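PDB 4P0F: serine protease inhibitor 4, isoform B from Drosophila melanogaster, which probably inhibits serine and cysteine endopeptidases by the serpin mechanism and is captured here in its cleaved form. Local coordinates for residues 134-138 with 149-153; 316-320 with 332-336. All blocks are in the same frame, centred on the assembly; numbering follows the deposited sequence.

Contact 1: residues 134-138 with 149-153; sequences ATINN and KDLVP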
loop_
_atom_site.group_PDB
_atom_site.type_symbol
_atom_site.label_atom_id
_atom_site.label_comp_id
_atom_site.label_asym_id
_atom_site.label_seq_id
_atom_site.Cartn_x
_atom_site.Cartn_y
_atom_site.Cartn_z
ATOM N N ALA A 134 -1.289 19.793 10.502
ATOM C CA ALA A 134 -2.100 20.367 9.435
ATOM C C ALA A 134 -1.265 20.519 8.164
ATOM O O ALA A 134 -1.738 20.224 7.074
ATOM C CB ALA A 134 -2.689 21.711 9.858
ATOM N N THR A 135 -0.021 20.971 8.303
ATOM C CA THR A 135 0.871 21.108 7.151
ATOM C C THR A 135 1.091 19.764 6.455
ATOM O O THR A 135 0.954 19.652 5.236
ATOM C CB THR A 135 2.219 21.715 7.576
ATOM O OG1 THR A 135 1.985 23.054 8.011
ATOM C CG2 THR A 135 3.213 21.739 6.422
ATOM N N ILE A 136 1.423 18.745 7.236
ATOM C CA ILE A 136 1.630 17.401 6.706
ATOM C C ILE A 136 0.353 16.861 6.073
ATOM O O ILE A 136 0.356 16.350 4.944
ATOM C CB ILE A 136 2.113 16.443 7.820
ATOM C CG1 ILE A 136 3.506 16.873 8.305
ATOM C CG2 ILE A 136 2.122 14.994 7.330
ATOM C CD1 ILE A 136 3.917 16.309 9.674
ATOM N N ASN A 137 -0.744 16.977 6.801
ATOM C CA ASN A 137 -1.977 16.325 6.386
ATOM C C ASN A 137 -2.608 17.026 5.196
ATOM O O ASN A 137 -3.230 16.382 4.347
ATOM C CB ASN A 137 -2.935 16.252 7.566
ATOM C CG ASN A 137 -2.445 15.291 8.636
ATOM O OD1 ASN A 137 -1.635 14.405 8.357
ATOM N ND2 ASN A 137 -2.917 15.467 9.860
ATOM N N ASN A 138 -2.419 18.338 5.108
ATOM C CA ASN A 138 -2.898 19.077 3.950
ATOM C C ASN A 138 -2.118 18.693 2.692
ATOM O O ASN A 138 -2.696 18.579 1.609
ATOM C CB ASN A 138 -2.810 20.581 4.204
ATOM C CG ASN A 138 -3.846 21.063 5.203
ATOM O OD1 ASN A 138 -4.806 20.357 5.512
ATOM N ND2 ASN A 138 -3.664 22.281 5.708
ATOM N N LYS A 149 -7.264 11.780 4.598
ATOM C CA LYS A 149 -7.333 12.938 5.487
ATOM C C LYS A 149 -6.792 12.601 6.861
ATOM O O LYS A 149 -6.855 11.451 7.298
ATOM C CB LYS A 149 -8.773 13.426 5.619
ATOM C CG LYS A 149 -9.462 13.710 4.312
ATOM C CD LYS A 149 -10.838 14.306 4.569
ATOM C CE LYS A 149 -11.494 14.815 3.302
ATOM N NZ LYS A 149 -12.770 15.518 3.612
ATOM N N ASP A 150 -6.275 13.621 7.544
ATOM C CA ASP A 150 -5.730 13.473 8.888
ATOM C C ASP A 150 -4.790 12.282 9.028
ATOM O O ASP A 150 -4.909 11.514 9.984
ATOM C CB ASP A 150 -6.861 13.335 9.912
ATOM C CG ASP A 150 -6.384 13.544 11.351
ATOM O OD1 ASP A 150 -5.489 14.389 11.577
ATOM O OD2 ASP A 150 -6.900 12.856 12.256
ATOM N N LEU A 151 -3.842 12.133 8.106
ATOM C CA LEU A 151 -2.911 11.001 8.168
ATOM C C LEU A 151 -2.176 10.953 9.504
ATOM O O LEU A 151 -2.215 9.941 10.200
ATOM C CB LEU A 151 -1.888 11.059 7.030
ATOM C CG LEU A 151 -0.856 9.918 7.041
ATOM C CD1 LEU A 151 -1.511 8.609 6.684
ATOM C CD2 LEU A 151 0.300 10.201 6.120
ATOM N N VAL A 152 -1.500 12.047 9.850
ATOM C CA VAL A 152 -0.687 12.104 11.060
ATOM C C VAL A 152 -1.372 12.964 12.108
ATOM O O VAL A 152 -1.432 14.174 11.950
ATOM C CB VAL A 152 0.714 12.671 10.773
ATOM C CG1 VAL A 152 1.574 12.625 12.031
ATOM C CG2 VAL A 152 1.372 11.895 9.641
ATOM N N PRO A 153 -1.901 12.346 13.178
ATOM C CA PRO A 153 -2.609 13.165 14.171
ATOM C C PRO A 153 -1.670 14.074 14.931
ATOM O O PRO A 153 -0.512 13.714 15.149
ATOM C CB PRO A 153 -3.232 12.134 15.122
ATOM C CG PRO A 153 -3.072 10.813 14.466
ATOM C CD PRO A 153 -1.915 10.918 13.536
HETATM O O HOH W 1 -3.969 13.689 5.264
#
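The carboxamide of N137 pairs with the backbone of a single residue, V152. Its OD1 accepts a nearly straight hydrogen bond from V152 N (2.8 Å, 174° at the hydrogen), and its ND2 donates to V152 O at 2.9 Å. Asparagine suits this buried place because one short side chain offers both a donor and an acceptor, much as a neighbouring strand would. A water adds a second link, donating to N137 O (2.9 Å) and accepting from L151 N (3.2 Å), so the helix backbone also reaches the loop. The helix, 129-143, corresponds to helix F of the serpin fold, which lies across the large central sheet A; 149-153 belongs to the segment that returns from it to strand 161-174, running alongside the helix over the same face of the sheet. D150 bends the chain there with left-handed backbone angles (47/48). Toward the sheet the chemistry turns apolar. I136 CG2 meets V152 CG2 at 3.9 Å, two branched aliphatic side chains filling the gap over the sheet, where I136 also packs on V164 and V166. L151 continues this layer, resting on V140 of the helix and V166 of strand 161-174.

Contact 2: residues 316-320 with 332-336; sequences IIHKA and AAATG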
loop_
_atom_site.group_PDB
_atom_site.type_symbol
_atom_site.label_atom_id
_atom_site.label_comp_id
_atom_site.label_asym_id
_atom_site.label_seq_id
_atom_site.Cartn_x
_atom_site.Cartn_y
_atom_site.Cartn_z
ATOM N N ILE A 316 4.445 4.689 12.828
ATOM C CA ILE A 316 4.312 4.485 11.394
ATOM C C ILE A 316 2.825 4.363 11.123
ATOM O O ILE A 316 2.199 3.427 11.601
ATOM C CB ILE A 316 5.022 3.213 10.877
ATOM C CG1 ILE A 316 6.481 3.172 11.329
ATOM C CG2 ILE A 316 4.908 3.142 9.353
ATOM C CD1 ILE A 316 7.238 1.915 10.879
ATOM N N ILE A 317 2.253 5.329 10.409
ATOM C CA ILE A 317 0.808 5.352 10.191
ATOM C C ILE A 317 0.520 5.162 8.711
ATOM O O ILE A 317 1.126 5.805 7.868
ATOM C CB ILE A 317 0.184 6.670 10.687
ATOM C CG1 ILE A 317 0.416 6.826 12.192
ATOM C CG2 ILE A 317 -1.300 6.689 10.392
ATOM C CD1 ILE A 317 0.278 8.244 12.699
ATOM N N HIS A 318 -0.407 4.260 8.403
ATOM C CA HIS A 318 -0.787 4.007 7.030
ATOM C C HIS A 318 -2.281 4.130 6.901
ATOM O O HIS A 318 -3.027 3.601 7.727
ATOM C CB HIS A 318 -0.339 2.621 6.585
ATOM C CG HIS A 318 -0.574 2.347 5.134
ATOM N ND1 HIS A 318 0.195 2.904 4.136
ATOM C CD2 HIS A 318 -1.484 1.560 4.511
ATOM C CE1 HIS A 318 -0.224 2.465 2.963
ATOM N NE2 HIS A 318 -1.245 1.652 3.162
ATOM N N LYS A 319 -2.705 4.835 5.864
ATOM C CA LYS A 319 -4.127 4.955 5.552
ATOM C C LYS A 319 -4.335 4.713 4.077
ATOM O O LYS A 319 -3.541 5.164 3.261
ATOM C CB LYS A 319 -4.659 6.332 5.935
ATOM C CG LYS A 319 -4.746 6.590 7.420
ATOM C CD LYS A 319 -5.723 7.743 7.712
ATOM C CE LYS A 319 -5.717 8.122 9.194
ATOM N NZ LYS A 319 -6.600 9.285 9.564
ATOM N N ALA A 320 -5.418 4.017 3.735
ATOM C CA ALA A 320 -5.700 3.711 2.340
ATOM C C ALA A 320 -7.208 3.708 2.061
ATOM O O ALA A 320 -8.034 3.561 2.966
ATOM C CB ALA A 320 -5.079 2.386 1.961
ATOM N N ALA A 332 -6.124 5.413 -3.162
ATOM C CA ALA A 332 -5.106 6.289 -2.627
ATOM C C ALA A 332 -4.593 5.719 -1.325
ATOM O O ALA A 332 -5.293 4.978 -0.642
ATOM C CB ALA A 332 -5.651 7.692 -2.411
ATOM N N ALA A 333 -3.367 6.080 -0.980
ATOM C CA ALA A 333 -2.815 5.693 0.298
ATOM C C ALA A 333 -1.709 6.658 0.673
ATOM O O ALA A 333 -1.167 7.354 -0.181
ATOM C CB ALA A 333 -2.280 4.269 0.253
ATOM N N ALA A 334 -1.370 6.677 1.953
ATOM C CA ALA A 334 -0.187 7.392 2.400
ATOM C C ALA A 334 0.386 6.704 3.616
ATOM O O ALA A 334 -0.338 6.061 4.377
ATOM C CB ALA A 334 -0.510 8.864 2.704
ATOM N N THR A 335 1.705 6.823 3.761
ATOM C CA THR A 335 2.426 6.294 4.904
ATOM C C THR A 335 3.268 7.414 5.514
ATOM O O THR A 335 4.000 8.093 4.800
ATOM C CB THR A 335 3.347 5.123 4.516
ATOM O OG1 THR A 335 2.621 4.143 3.762
ATOM C CG2 THR A 335 3.930 4.465 5.758
ATOM N N GLY A 336 3.115 7.620 6.819
ATOM C CA GLY A 336 3.885 8.618 7.540
ATOM C C GLY A 336 4.668 7.959 8.657
ATOM O O GLY A 336 4.105 7.223 9.464
#
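Two antiparallel strands pair here in the middle of sheet A of the serpin fold: 316-320 lies on strand 311-324, and 332-336 on the next strand of the hairpin, 328-341. In a cleaved serpin the latter is the inserted reactive-centre loop, strand 4A. I317 with G336 and K319 with A334 are hydrogen-bonded pairs: I317 N to G336 O is 2.8 Å, G336 N to I317 O 2.9 Å, K319 N to A334 O 3.1 Å and A334 N to K319 O 3.0 Å. The short side chains of 332-336 suit a strand that must slip between existing neighbours. On the face carrying H318 and T335, which looks onto helix 38-49, H318 ND1 and T335 OG1 share a 2.7 Å hydrogen bond. T335 OG1 also bonds S40, and H318 NE2 bonds S37 N, a polar cluster consistent with the shutter region of serpins. Farther along this face the non-hydrogen-bonded pair A320 and A333 brings the strands close, their CB atoms 3.8 Å apart.

Both contacts are largely buried, but contact 2 lies near the centre of the molecule and contact 1 farther out, with their centres about 11 Å apart. Contact 2 builds the sheet itself through repeated backbone bonds; contact 1 fastens a helix to an irregular segment, so a side-chain amide and a water do what regular pairing cannot. The two share no helix or strand, yet they touch on the face of the sheet bearing I317 and K319. Long and flexible, K319 sends NZ to D150 O at 2.8 Å and K149 O at 3.1 Å, probable hydrogen bonds, while the aliphatic I317 packs its CD1 against P153 CD at 3.6 Å.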